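Local structure of methylocystis parvus OBBP MbnE (Methylocystis parvus OBBP, 5ICQ) at residues F326-A331 / R337-F342; A527-P532 / G564-P569; D284-T289 / T296-P301; S273-F278 / T291-T296. The protein probably binds methanobactin, a copper-chelating peptide, in the periplasm as the solute-binding component of its uptake machinery. All coordinates share one frame; numbering follows the deposited sequence.

How the contacts relate
The four contacts form two groups on separate parts of the chain. Contacts 1 and 2 have centres about 9 Å apart and are joined by probable hydrogen bonds from side chains of contact 1 to backbone oxygens of contact 2, among them Arg-339 NH2 to Gly-564 O at 2.8 Å. Contacts 3 and 4, with centres about 5 Å apart, share Thr-296 and are tied by a salt bridge between Glu-288 and Arg-293. Between the groups, centres lie about 37 to 41 Å apart and nearest atoms at least about 15 Å. Two sulfates, probably from the crystallisation liquor, sit at contacts 1 and 4.

Contact 1: F326-A331 / R337-F342; sequences FNTRRA and RLREAF. With SO4 (sulfate ion), chain C.
The ring of Phe-326 lies against the side chain of Arg-339, whose CB stands over one ring face, 3.9 Å from the centroid and 15° off the normal, a CH-pi contact. Arg-339 CD continues along the same side chain to Phe-326 CB at 3.7 Å. At the ring edge, Phe-326 CZ meets Phe-342 CB at 3.9 Å. The arginine chain bends at chi3 (-64°), and its guanidinium, 54° from the ring plane, presents a face to Thr-328 CG2, which lies 3.6 Å from Arg-339 NH1. The contact thus packs the end of strand 322-326 and the type I turn Asn-327 to Arg-330 against helix 336-343, in a solute-binding protein of family 5. Arg-339 NH1 bonds to Phe-333 O, and Thr-328 OG1 to Ala-527 O. Within the turn, Asn-327 OD1 accepts Arg-329 N at 3.0 Å, forming an Asx turn. Just beyond it, Ala-331 N donates to O4 of a sulfate, probably from the crystallisation liquor, at 2.8 Å.

Contact 2: A527-P532 / G564-P569; sequences AGAASP and GFYVVP
With chi1 at -58°, Tyr-566 has CG opposite its own carbonyl carbon, which aims the side chain along the 527-532 segment and its hydroxyl toward Ser-531, while chi2 of -72° turns a ring face to Ala-529. The contact joins the turn between helix 547-563 and strand 567-572, a strand of the mixed sheet, to the loop leading into helix 532-543. Phe-565, the first residue after the helix to leave helical angles, has positive phi, and Tyr-566 follows it just ahead of the strand. Packing is mostly apolar: Ala-527 CB touches Tyr-566 CB at 3.9 Å, near the root of the side chain. Farther out, Ala-529 CB makes a CH-pi contact, 4.0 Å from the ring centroid and 17° off the normal, displaced toward the CE1 rim. The opposite face carries Gly-564 O about 4.0 Å above its plane. Three small residues of the 527-532 loop therefore meet successive parts of one tyrosine. Ser-531 is the N-cap of helix 532-543, its OG accepting from Ile-534 N; what it offers the tyrosine is its methylene carbon, with CB 4.0 Å from Tyr-566 OH.

Contact 3: D284-T289 / T296-P301; sequences DYRDET and TGYDFP
The backbones stay well apart, the nearest CA atoms being those of Glu-288 and Gly-297 at 10.4 Å, so the contact between strand 285-288 and the loop 296-301 is made by side chains. Tyr-298 spans the gap and brings its OH between Arg-286 and Glu-288, alternate residues of the strand whose CB atoms both face the loop. Arg-286 NE donates to Tyr-298 OH at 3.0 Å (157° at the hydrogen), the oxygen lying nearly in the guanidinium plane. Tyr-298 OH in turn donates to Glu-288 OE2 at 2.5 Å, on the anti lone pair of OE2, the one turned away from OE1; OE2 lies at the ring edge, and the carboxylate stands 75° from the ring plane. A bend at chi2 (55°) folds the glutamate back toward the arginine. There Arg-286 NH2 forms a salt bridge with the same OE2 at 2.8 Å, approaching from above the carboxylate plane. The other carboxylate oxygen, OE1, is engaged by Arg-293 NH2 and Ser-290 N. The rings of Phe-275 and Trp-294, the latter edge-to-face, meet Tyr-298 beside the three-stranded antiparallel sheet containing strand 285-288. With two arginines on its carboxylate and a hydroxyl donating to OE2, buried Glu-288 is probably held as the anion, while the closed triangle of Arg-286, Tyr-298 and Glu-288 fixes the direction of the tyrosine's O-H.

Contact 4: S273-F278 / T291-T296; sequences SLFEAF and TTRWST. With SO4 (sulfate ion), chain E.
Apolar contact between the helices comes from Phe-275 and Arg-293. The arginine methylenes lie over one face of the phenylalanine ring: Arg-293 CD is 3.7 Å from the centroid, 26° off the normal, in a CH-pi contact displaced toward Phe-275 CD2, which it approaches to 3.3 Å. Arg-293 CG also touches the ring, 3.6 Å from Phe-275 CE2. A bend at chi3 (46°) then carries the guanidinium past the ring, their planes 40° apart. The ionic part belongs to that end: Arg-293 NH1 donates to sulfate O3 at 2.8 Å, with the oxygen near the guanidinium plane, and NH2 adds weaker bonds to O3 and O4. The guanidinium also meets the glutamate of contact 3. Within helix 291-296, Thr-292 O accepts both Thr-296 N and, at 3.0 Å, Thr-296 OG1, from opposite faces of its carbonyl plane. Two short helices flanking strand 285-288 in sequence thus pack together as a helix-strand-helix segment, and Arg-293 at its flank binds a sulfate probably taken from the crystallisation liquor.

Contact 1: F326-A331 / R337-F342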
loop_
_atom_site.group_PDB
_atom_site.type_symbol
_atom_site.label_atom_id
_atom_site.label_comp_id
_atom_site.label_asym_id
_atom_site.label_seq_id
_atom_site.Cartn_x
_atom_site.Cartn_y
_atom_site.Cartn_z
ATOM N N PHE A 326 -1.425 -4.413 -20.417
ATOM C CA PHE A 326 -1.914 -5.128 -21.595
ATOM C C PHE A 326 -2.992 -6.131 -21.202
ATOM O O PHE A 326 -2.835 -6.883 -20.238
ATOM C CB PHE A 326 -0.778 -5.903 -22.284
ATOM C CG PHE A 326 0.331 -5.044 -22.843
ATOM C CD1 PHE A 326 0.260 -4.545 -24.139
ATOM C CD2 PHE A 326 1.484 -4.812 -22.101
ATOM C CE1 PHE A 326 1.314 -3.795 -24.671
ATOM C CE2 PHE A 326 2.521 -4.064 -22.604
ATOM C CZ PHE A 326 2.447 -3.556 -23.901
ATOM N N ASN A 327 -4.078 -6.178 -21.969
ATOM C CA ASN A 327 -5.060 -7.231 -21.728
ATOM C C ASN A 327 -4.605 -8.466 -22.490
ATOM O O ASN A 327 -4.917 -8.641 -23.674
ATOM C CB ASN A 327 -6.465 -6.807 -22.142
ATOM C CG ASN A 327 -7.499 -7.878 -21.806
ATOM O OD1 ASN A 327 -7.137 -8.978 -21.383
ATOM N ND2 ASN A 327 -8.782 -7.558 -21.972
ATOM N N THR A 328 -3.865 -9.350 -21.799
ATOM C CA THR A 328 -3.292 -10.489 -22.511
ATOM C C THR A 328 -4.336 -11.549 -22.832
ATOM O O THR A 328 -3.996 -12.549 -23.471
ATOM C CB THR A 328 -2.153 -11.140 -21.721
ATOM O OG1 THR A 328 -2.672 -11.824 -20.563
ATOM C CG2 THR A 328 -1.175 -10.063 -21.230
ATOM N N ARG A 329 -5.585 -11.367 -22.398
ATOM C CA ARG A 329 -6.652 -12.284 -22.794
ATOM C C ARG A 329 -7.030 -12.110 -24.253
ATOM O O ARG A 329 -7.660 -13.004 -24.837
ATOM C CB ARG A 329 -7.910 -12.064 -21.940
ATOM C CG ARG A 329 -7.679 -12.123 -20.430
ATOM C CD ARG A 329 -8.904 -11.597 -19.687
ATOM N NE ARG A 329 -8.641 -11.396 -18.254
ATOM C CZ ARG A 329 -8.071 -10.305 -17.750
ATOM N NH1 ARG A 329 -7.684 -9.325 -18.562
ATOM N NH2 ARG A 329 -7.876 -10.191 -16.443
ATOM N N ARG A 330 -6.700 -10.970 -24.841
ATOM C CA ARG A 330 -7.083 -10.677 -26.215
ATOM C C ARG A 330 -5.930 -10.989 -27.162
ATOM O O ARG A 330 -4.769 -10.716 -26.854
ATOM C CB ARG A 330 -7.534 -9.217 -26.340
ATOM C CG ARG A 330 -8.811 -8.939 -25.525
ATOM C CD ARG A 330 -9.350 -7.521 -25.697
ATOM N NE ARG A 330 -10.698 -7.406 -25.134
ATOM C CZ ARG A 330 -11.440 -6.299 -25.151
ATOM N NH1 ARG A 330 -10.979 -5.180 -25.703
ATOM N NH2 ARG A 330 -12.656 -6.311 -24.617
ATOM N N ALA A 331 -6.268 -11.566 -28.325
ATOM C CA ALA A 331 -5.256 -12.144 -29.207
ATOM C C ALA A 331 -4.166 -11.146 -29.578
ATOM O O ALA A 331 -2.998 -11.524 -29.718
ATOM C CB ALA A 331 -5.929 -12.693 -30.469
ATOM N N ARG A 337 6.683 -11.039 -26.604
ATOM C CA ARG A 337 7.665 -10.312 -27.406
ATOM C C ARG A 337 7.064 -9.035 -27.969
ATOM O O ARG A 337 7.741 -7.998 -28.034
ATOM C CB ARG A 337 8.181 -11.194 -28.553
ATOM C CG ARG A 337 9.022 -12.389 -28.110
ATOM C CD ARG A 337 9.262 -13.353 -29.269
ATOM N NE ARG A 337 8.013 -13.937 -29.762
ATOM C CZ ARG A 337 7.953 -14.924 -30.651
ATOM N NH1 ARG A 337 9.075 -15.445 -31.143
ATOM N NH2 ARG A 337 6.778 -15.386 -31.055
ATOM N N LEU A 338 5.801 -9.097 -28.401
ATOM C CA LEU A 338 5.125 -7.876 -28.849
ATOM C C LEU A 338 4.894 -6.913 -27.690
ATOM O O LEU A 338 5.020 -5.694 -27.857
ATOM C CB LEU A 338 3.798 -8.223 -29.540
ATOM C CG LEU A 338 2.955 -7.042 -30.064
ATOM C CD1 LEU A 338 2.220 -7.427 -31.349
ATOM C CD2 LEU A 338 1.937 -6.560 -29.032
ATOM N N ARG A 339 4.515 -7.429 -26.515
ATOM C CA ARG A 339 4.340 -6.542 -25.371
ATOM C C ARG A 339 5.650 -5.855 -25.018
ATOM O O ARG A 339 5.665 -4.651 -24.730
ATOM C CB ARG A 339 3.788 -7.307 -24.162
ATOM C CG ARG A 339 2.455 -8.000 -24.478
ATOM C CD ARG A 339 1.724 -8.515 -23.234
ATOM N NE ARG A 339 2.471 -9.562 -22.519
ATOM C CZ ARG A 339 2.236 -10.864 -22.620
ATOM N NH1 ARG A 339 1.305 -11.316 -23.474
ATOM N NH2 ARG A 339 2.941 -11.724 -21.893
ATOM N N GLU A 340 6.759 -6.605 -25.020
ATOM C CA GLU A 340 8.062 -5.990 -24.758
ATOM C C GLU A 340 8.375 -4.909 -25.786
ATOM O O GLU A 340 8.829 -3.810 -25.433
ATOM C CB GLU A 340 9.176 -7.043 -24.744
ATOM C CG GLU A 340 10.563 -6.390 -24.612
ATOM C CD GLU A 340 11.701 -7.368 -24.354
ATOM O OE1 GLU A 340 11.507 -8.591 -24.493
ATOM O OE2 GLU A 340 12.804 -6.897 -23.996
ATOM N N ALA A 341 8.142 -5.204 -27.071
ATOM C CA ALA A 341 8.423 -4.225 -28.119
ATOM C C ALA A 341 7.590 -2.957 -27.952
ATOM O O ALA A 341 8.105 -1.841 -28.111
ATOM C CB ALA A 341 8.157 -4.844 -29.494
ATOM N N PHE A 342 6.294 -3.101 -27.658
ATOM C CA PHE A 342 5.468 -1.916 -27.468
ATOM C C PHE A 342 5.960 -1.102 -26.281
ATOM O O PHE A 342 5.936 0.136 -26.309
ATOM C CB PHE A 342 4.001 -2.300 -27.263
ATOM C CG PHE A 342 3.241 -2.542 -28.534
ATOM C CD1 PHE A 342 3.881 -2.996 -29.680
ATOM C CD2 PHE A 342 1.867 -2.308 -28.582
ATOM C CE1 PHE A 342 3.159 -3.227 -30.850
ATOM C CE2 PHE A 342 1.142 -2.535 -29.744
ATOM C CZ PHE A 342 1.789 -2.999 -30.882
HETATM S S SO4 C . -10.027 -11.749 -29.084
HETATM O O1 SO4 C . -11.042 -11.652 -28.035
HETATM O O2 SO4 C . -10.600 -12.383 -30.272
HETATM O O3 SO4 C . -9.572 -10.404 -29.430
HETATM O O4 SO4 C . -8.905 -12.557 -28.610
#

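Contact 2: A527-P532 / G564-P569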
loop_
_atom_site.group_PDB
_atom_site.type_symbol
_atom_site.label_atom_id
_atom_site.label_comp_id
_atom_site.label_asym_id
_atom_site.label_seq_id
_atom_site.Cartn_x
_atom_site.Cartn_y
_atom_site.Cartn_z
ATOM N N ALA A 527 -4.186 -7.685 -16.137
ATOM C CA ALA A 527 -3.545 -8.182 -17.349
ATOM C C ALA A 527 -4.023 -9.575 -17.741
ATOM O O ALA A 527 -3.823 -9.985 -18.892
ATOM C CB ALA A 527 -2.024 -8.193 -17.171
ATOM N N GLY A 528 -4.643 -10.311 -16.822
ATOM C CA GLY A 528 -4.985 -11.691 -17.120
ATOM C C GLY A 528 -3.793 -12.623 -17.090
ATOM O O GLY A 528 -3.765 -13.605 -17.836
ATOM N N ALA A 529 -2.810 -12.343 -16.240
ATOM C CA ALA A 529 -1.641 -13.206 -16.130
ATOM C C ALA A 529 -2.053 -14.563 -15.584
ATOM O O ALA A 529 -2.735 -14.642 -14.561
ATOM C CB ALA A 529 -0.592 -12.567 -15.224
ATOM N N ALA A 530 -1.638 -15.642 -16.264
ATOM C CA ALA A 530 -1.978 -17.004 -15.829
ATOM C C ALA A 530 -0.768 -17.886 -16.139
ATOM O O ALA A 530 -0.732 -18.606 -17.139
ATOM C CB ALA A 530 -3.255 -17.509 -16.501
ATOM N N SER A 531 0.222 -17.835 -15.247
ATOM C CA SER A 531 1.526 -18.452 -15.467
ATOM C C SER A 531 1.830 -19.393 -14.310
ATOM O O SER A 531 1.790 -18.969 -13.146
ATOM C CB SER A 531 2.626 -17.387 -15.566
ATOM O OG SER A 531 3.893 -17.952 -15.250
ATOM N N PRO A 532 2.140 -20.663 -14.573
ATOM C CA PRO A 532 2.536 -21.541 -13.462
ATOM C C PRO A 532 3.752 -21.033 -12.715
ATOM O O PRO A 532 3.873 -21.287 -11.511
ATOM C CB PRO A 532 2.820 -22.886 -14.152
ATOM C CG PRO A 532 2.044 -22.832 -15.439
ATOM C CD PRO A 532 2.049 -21.375 -15.859
ATOM N N GLY A 564 7.344 -11.156 -18.058
ATOM C CA GLY A 564 6.115 -11.312 -18.808
ATOM C C GLY A 564 5.677 -10.079 -19.566
ATOM O O GLY A 564 4.823 -10.184 -20.452
ATOM N N PHE A 565 6.245 -8.914 -19.251
ATOM C CA PHE A 565 5.861 -7.666 -19.907
ATOM C C PHE A 565 4.343 -7.506 -19.907
ATOM O O PHE A 565 3.719 -7.184 -20.925
ATOM C CB PHE A 565 6.450 -7.603 -21.323
ATOM C CG PHE A 565 7.947 -7.651 -21.308
ATOM C CD1 PHE A 565 8.677 -6.492 -21.098
ATOM C CD2 PHE A 565 8.623 -8.871 -21.383
ATOM C CE1 PHE A 565 10.075 -6.538 -21.023
ATOM C CE2 PHE A 565 10.014 -8.925 -21.310
ATOM C CZ PHE A 565 10.739 -7.757 -21.128
ATOM N N TYR A 566 3.749 -7.752 -18.735
ATOM C CA TYR A 566 2.313 -7.564 -18.572
ATOM C C TYR A 566 1.948 -6.097 -18.497
ATOM O O TYR A 566 0.791 -5.735 -18.760
ATOM C CB TYR A 566 1.824 -8.276 -17.309
ATOM C CG TYR A 566 2.121 -9.757 -17.327
ATOM C CD1 TYR A 566 1.417 -10.617 -18.165
ATOM C CD2 TYR A 566 3.115 -10.293 -16.512
ATOM C CE1 TYR A 566 1.698 -11.990 -18.192
ATOM C CE2 TYR A 566 3.398 -11.657 -16.533
ATOM C CZ TYR A 566 2.692 -12.489 -17.376
ATOM O OH TYR A 566 2.985 -13.828 -17.369
ATOM N N VAL A 567 2.900 -5.251 -18.116
ATOM C CA VAL A 567 2.655 -3.829 -17.921
ATOM C C VAL A 567 3.793 -3.072 -18.584
ATOM O O VAL A 567 4.894 -3.601 -18.762
ATOM C CB VAL A 567 2.557 -3.431 -16.425
ATOM C CG1 VAL A 567 1.541 -4.276 -15.698
ATOM C CG2 VAL A 567 3.904 -3.584 -15.760
ATOM N N VAL A 568 3.514 -1.834 -18.980
ATOM C CA VAL A 568 4.561 -0.869 -19.301
ATOM C C VAL A 568 4.733 0.009 -18.069
ATOM O O VAL A 568 3.838 0.819 -17.770
ATOM C CB VAL A 568 4.215 -0.028 -20.535
ATOM C CG1 VAL A 568 5.376 0.941 -20.861
ATOM C CG2 VAL A 568 3.935 -0.935 -21.722
ATOM N N PRO A 569 5.817 -0.129 -17.314
ATOM C CA PRO A 569 5.907 0.574 -16.030
ATOM C C PRO A 569 5.924 2.073 -16.259
ATOM O O PRO A 569 6.529 2.561 -17.217
ATOM C CB PRO A 569 7.235 0.086 -15.436
ATOM C CG PRO A 569 7.662 -1.072 -16.283
ATOM C CD PRO A 569 7.048 -0.867 -17.638
#

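Contact 3: D284-T289 / T296-P301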
loop_
_atom_site.group_PDB
_atom_site.type_symbol
_atom_site.label_atom_id
_atom_site.label_comp_id
_atom_site.label_asym_id
_atom_site.label_seq_id
_atom_site.Cartn_x
_atom_site.Cartn_y
_atom_site.Cartn_z
ATOM N N ASP A 284 -1.567 22.411 10.011
ATOM C CA ASP A 284 -0.194 22.317 10.490
ATOM C C ASP A 284 0.721 21.455 9.621
ATOM O O ASP A 284 1.945 21.503 9.807
ATOM C CB ASP A 284 -0.198 21.775 11.929
ATOM C CG ASP A 284 -0.769 22.782 12.925
ATOM O OD1 ASP A 284 -0.463 23.982 12.781
ATOM O OD2 ASP A 284 -1.519 22.378 13.839
ATOM N N TYR A 285 0.176 20.690 8.680
ATOM C CA TYR A 285 0.924 19.650 7.983
ATOM C C TYR A 285 0.221 19.330 6.672
ATOM O O TYR A 285 -1.011 19.326 6.617
ATOM C CB TYR A 285 1.024 18.374 8.847
ATOM C CG TYR A 285 1.728 17.224 8.156
ATOM C CD1 TYR A 285 1.025 16.344 7.341
ATOM C CD2 TYR A 285 3.101 17.029 8.310
ATOM C CE1 TYR A 285 1.660 15.310 6.696
ATOM C CE2 TYR A 285 3.745 15.978 7.668
ATOM C CZ TYR A 285 3.015 15.135 6.858
ATOM O OH TYR A 285 3.628 14.097 6.207
ATOM N N ARG A 286 0.999 19.039 5.630
ATOM C CA ARG A 286 0.420 18.537 4.391
ATOM C C ARG A 286 1.426 17.657 3.661
ATOM O O ARG A 286 2.645 17.851 3.760
ATOM C CB ARG A 286 -0.057 19.679 3.473
ATOM C CG ARG A 286 1.029 20.627 2.992
ATOM C CD ARG A 286 0.436 21.740 2.101
ATOM N NE ARG A 286 0.232 21.302 0.723
ATOM C CZ ARG A 286 -0.939 20.964 0.181
ATOM N NH1 ARG A 286 -2.063 21.012 0.893
ATOM N NH2 ARG A 286 -0.982 20.581 -1.093
ATOM N N ASP A 287 0.892 16.657 2.957
ATOM C CA ASP A 287 1.621 15.903 1.943
ATOM C C ASP A 287 1.326 16.507 0.575
ATOM O O ASP A 287 0.164 16.738 0.237
ATOM C CB ASP A 287 1.199 14.431 1.955
ATOM C CG ASP A 287 1.539 13.737 3.247
ATOM O OD1 ASP A 287 2.688 13.881 3.716
ATOM O OD2 ASP A 287 0.654 13.050 3.797
ATOM N N GLU A 288 2.368 16.749 -0.217
ATOM C CA GLU A 288 2.211 17.304 -1.552
ATOM C C GLU A 288 2.248 16.182 -2.579
ATOM O O GLU A 288 3.184 15.377 -2.585
ATOM C CB GLU A 288 3.307 18.327 -1.859
ATOM C CG GLU A 288 3.071 19.080 -3.137
ATOM C CD GLU A 288 1.717 19.736 -3.140
ATOM O OE1 GLU A 288 0.820 19.269 -3.881
ATOM O OE2 GLU A 288 1.550 20.700 -2.374
ATOM N N THR A 289 1.234 16.133 -3.453
ATOM C CA THR A 289 1.214 15.168 -4.547
ATOM C C THR A 289 1.145 15.820 -5.919
ATOM O O THR A 289 1.182 15.105 -6.927
ATOM C CB THR A 289 0.031 14.195 -4.397
ATOM O OG1 THR A 289 -1.173 14.940 -4.198
ATOM C CG2 THR A 289 0.242 13.269 -3.204
ATOM N N THR A 296 6.251 25.100 -8.125
ATOM C CA THR A 296 6.141 26.556 -8.141
ATOM C C THR A 296 5.245 27.163 -7.070
ATOM O O THR A 296 5.166 28.394 -6.993
ATOM C CB THR A 296 5.637 27.041 -9.515
ATOM O OG1 THR A 296 4.337 26.495 -9.768
ATOM C CG2 THR A 296 6.590 26.620 -10.628
ATOM N N GLY A 297 4.568 26.366 -6.253
ATOM C CA GLY A 297 3.598 26.920 -5.333
ATOM C C GLY A 297 4.076 27.229 -3.930
ATOM O O GLY A 297 3.283 27.718 -3.121
ATOM N N TYR A 298 5.336 26.971 -3.606
ATOM C CA TYR A 298 5.817 27.149 -2.234
ATOM C C TYR A 298 6.669 28.404 -2.096
ATOM O O TYR A 298 7.716 28.403 -1.457
ATOM C CB TYR A 298 6.574 25.907 -1.770
ATOM C CG TYR A 298 5.618 24.790 -1.425
ATOM C CD1 TYR A 298 5.093 23.978 -2.422
ATOM C CD2 TYR A 298 5.212 24.571 -0.110
ATOM C CE1 TYR A 298 4.192 22.966 -2.121
ATOM C CE2 TYR A 298 4.303 23.551 0.203
ATOM C CZ TYR A 298 3.802 22.758 -0.814
ATOM O OH TYR A 298 2.919 21.744 -0.545
ATOM N N ASP A 299 6.205 29.501 -2.689
ATOM C CA ASP A 299 6.893 30.777 -2.562
ATOM C C ASP A 299 5.991 31.769 -1.843
ATOM O O ASP A 299 5.668 32.828 -2.386
ATOM C CB ASP A 299 7.301 31.309 -3.939
ATOM C CG ASP A 299 8.143 32.578 -3.852
ATOM O OD1 ASP A 299 8.907 32.725 -2.873
ATOM O OD2 ASP A 299 8.034 33.433 -4.758
ATOM N N PHE A 300 5.556 31.431 -0.637
ATOM C CA PHE A 300 4.727 32.326 0.147
ATOM C C PHE A 300 5.465 32.737 1.421
ATOM O O PHE A 300 6.445 32.091 1.814
ATOM C CB PHE A 300 3.359 31.690 0.454
ATOM C CG PHE A 300 3.415 30.319 1.068
ATOM C CD1 PHE A 300 3.385 30.163 2.446
ATOM C CD2 PHE A 300 3.427 29.186 0.268
ATOM C CE1 PHE A 300 3.406 28.895 3.014
ATOM C CE2 PHE A 300 3.446 27.921 0.830
ATOM C CZ PHE A 300 3.431 27.778 2.203
ATOM N N PRO A 301 5.063 33.850 2.055
ATOM C CA PRO A 301 5.928 34.450 3.097
ATOM C C PRO A 301 6.241 33.535 4.271
ATOM O O PRO A 301 7.402 33.468 4.702
ATOM C CB PRO A 301 5.124 35.682 3.537
ATOM C CG PRO A 301 4.289 36.026 2.356
ATOM C CD PRO A 301 3.920 34.723 1.727
#

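Contact 4: S273-F278 / T291-T296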
loop_
_atom_site.group_PDB
_atom_site.type_symbol
_atom_site.label_atom_id
_atom_site.label_comp_id
_atom_site.label_asym_id
_atom_site.label_seq_id
_atom_site.Cartn_x
_atom_site.Cartn_y
_atom_site.Cartn_z
ATOM N N SER A 273 -8.322 24.600 -1.837
ATOM C CA SER A 273 -8.731 25.180 -0.560
ATOM C C SER A 273 -7.972 24.542 0.601
ATOM O O SER A 273 -7.702 25.210 1.606
ATOM C CB SER A 273 -10.243 25.045 -0.366
ATOM O OG SER A 273 -10.675 23.704 -0.546
ATOM N N LEU A 274 -7.621 23.264 0.476
ATOM C CA LEU A 274 -6.771 22.622 1.477
ATOM C C LEU A 274 -5.400 23.290 1.526
ATOM O O LEU A 274 -4.871 23.573 2.609
ATOM C CB LEU A 274 -6.648 21.131 1.154
ATOM C CG LEU A 274 -5.801 20.215 2.054
ATOM C CD1 LEU A 274 -6.183 20.362 3.517
ATOM C CD2 LEU A 274 -5.932 18.768 1.604
ATOM N N PHE A 275 -4.822 23.576 0.353
ATOM C CA PHE A 275 -3.525 24.249 0.293
ATOM C C PHE A 275 -3.612 25.670 0.834
ATOM O O PHE A 275 -2.709 26.118 1.552
ATOM C CB PHE A 275 -3.004 24.248 -1.148
ATOM C CG PHE A 275 -1.584 24.752 -1.296
ATOM C CD1 PHE A 275 -0.581 24.322 -0.438
ATOM C CD2 PHE A 275 -1.251 25.630 -2.317
ATOM C CE1 PHE A 275 0.722 24.770 -0.582
ATOM C CE2 PHE A 275 0.052 26.075 -2.470
ATOM C CZ PHE A 275 1.038 25.644 -1.604
ATOM N N GLU A 276 -4.689 26.397 0.506
ATOM C CA GLU A 276 -4.836 27.754 1.023
ATOM C C GLU A 276 -4.915 27.763 2.544
ATOM O O GLU A 276 -4.369 28.659 3.193
ATOM C CB GLU A 276 -6.070 28.428 0.420
ATOM C CG GLU A 276 -5.947 28.765 -1.068
ATOM C CD GLU A 276 -4.736 29.628 -1.389
ATOM O OE1 GLU A 276 -4.422 30.547 -0.599
ATOM O OE2 GLU A 276 -4.098 29.386 -2.436
ATOM N N ALA A 277 -5.597 26.778 3.135
ATOM C CA ALA A 277 -5.668 26.723 4.594
ATOM C C ALA A 277 -4.286 26.514 5.205
ATOM O O ALA A 277 -3.970 27.087 6.255
ATOM C CB ALA A 277 -6.625 25.617 5.037
ATOM N N PHE A 278 -3.445 25.703 4.558
ATOM C CA PHE A 278 -2.069 25.544 5.025
ATOM C C PHE A 278 -1.304 26.862 4.940
ATOM O O PHE A 278 -0.627 27.268 5.892
ATOM C CB PHE A 278 -1.355 24.465 4.212
ATOM C CG PHE A 278 0.065 24.252 4.629
ATOM C CD1 PHE A 278 0.356 23.523 5.774
ATOM C CD2 PHE A 278 1.113 24.781 3.887
ATOM C CE1 PHE A 278 1.670 23.328 6.171
ATOM C CE2 PHE A 278 2.433 24.587 4.284
ATOM C CZ PHE A 278 2.707 23.864 5.424
ATOM N N THR A 291 2.888 17.867 -8.801
ATOM C CA THR A 291 4.198 18.327 -9.263
ATOM C C THR A 291 4.192 19.822 -9.554
ATOM O O THR A 291 5.192 20.508 -9.317
ATOM C CB THR A 291 4.650 17.555 -10.507
ATOM O OG1 THR A 291 3.619 17.573 -11.501
ATOM C CG2 THR A 291 4.974 16.122 -10.148
ATOM N N THR A 292 3.077 20.348 -10.074
ATOM C CA THR A 292 3.002 21.783 -10.350
ATOM C C THR A 292 3.123 22.596 -9.068
ATOM O O THR A 292 3.863 23.586 -9.010
ATOM C CB THR A 292 1.692 22.119 -11.070
ATOM O OG1 THR A 292 1.575 21.315 -12.252
ATOM C CG2 THR A 292 1.661 23.591 -11.468
ATOM N N ARG A 293 2.389 22.196 -8.024
ATOM C CA ARG A 293 2.414 22.959 -6.784
ATOM C C ARG A 293 3.763 22.824 -6.095
ATOM O O ARG A 293 4.329 23.817 -5.629
ATOM C CB ARG A 293 1.285 22.491 -5.865
ATOM C CG ARG A 293 0.808 23.515 -4.867
ATOM C CD ARG A 293 -0.663 23.262 -4.576
ATOM N NE ARG A 293 -0.905 21.847 -4.355
ATOM C CZ ARG A 293 -2.082 21.256 -4.517
ATOM N NH1 ARG A 293 -3.136 21.965 -4.905
ATOM N NH2 ARG A 293 -2.195 19.954 -4.301
ATOM N N TRP A 294 4.299 21.602 -6.038
ATOM C CA TRP A 294 5.630 21.406 -5.471
ATOM C C TRP A 294 6.652 22.244 -6.214
ATOM O O TRP A 294 7.519 22.872 -5.595
ATOM C CB TRP A 294 5.999 19.919 -5.522
ATOM C CG TRP A 294 7.213 19.513 -4.706
ATOM C CD1 TRP A 294 8.371 18.971 -5.185
ATOM C CD2 TRP A 294 7.370 19.597 -3.274
ATOM N NE1 TRP A 294 9.241 18.710 -4.142
ATOM C CE2 TRP A 294 8.647 19.081 -2.962
ATOM C CE3 TRP A 294 6.551 20.047 -2.229
ATOM C CZ2 TRP A 294 9.129 19.008 -1.647
ATOM C CZ3 TRP A 294 7.024 19.968 -0.923
ATOM C CH2 TRP A 294 8.307 19.451 -0.645
ATOM N N SER A 295 6.527 22.309 -7.546
ATOM C CA SER A 295 7.516 22.998 -8.365
ATOM C C SER A 295 7.455 24.512 -8.184
ATOM O O SER A 295 8.499 25.166 -8.095
ATOM C CB SER A 295 7.327 22.625 -9.836
ATOM O OG SER A 295 8.247 23.324 -10.644
ATOM N N THR A 296 6.251 25.100 -8.125
ATOM C CA THR A 296 6.141 26.556 -8.141
ATOM C C THR A 296 5.245 27.163 -7.070
ATOM O O THR A 296 5.166 28.394 -6.993
ATOM C CB THR A 296 5.637 27.041 -9.515
ATOM O OG1 THR A 296 4.337 26.495 -9.768
ATOM C CG2 THR A 296 6.590 26.620 -10.628
HETATM S S SO4 E . -4.949 18.650 -6.392
HETATM O O1 SO4 E . -5.968 18.080 -5.517
HETATM O O2 SO4 E . -5.349 18.476 -7.785
HETATM O O3 SO4 E . -4.795 20.075 -6.111
HETATM O O4 SO4 E . -3.686 17.959 -6.155
#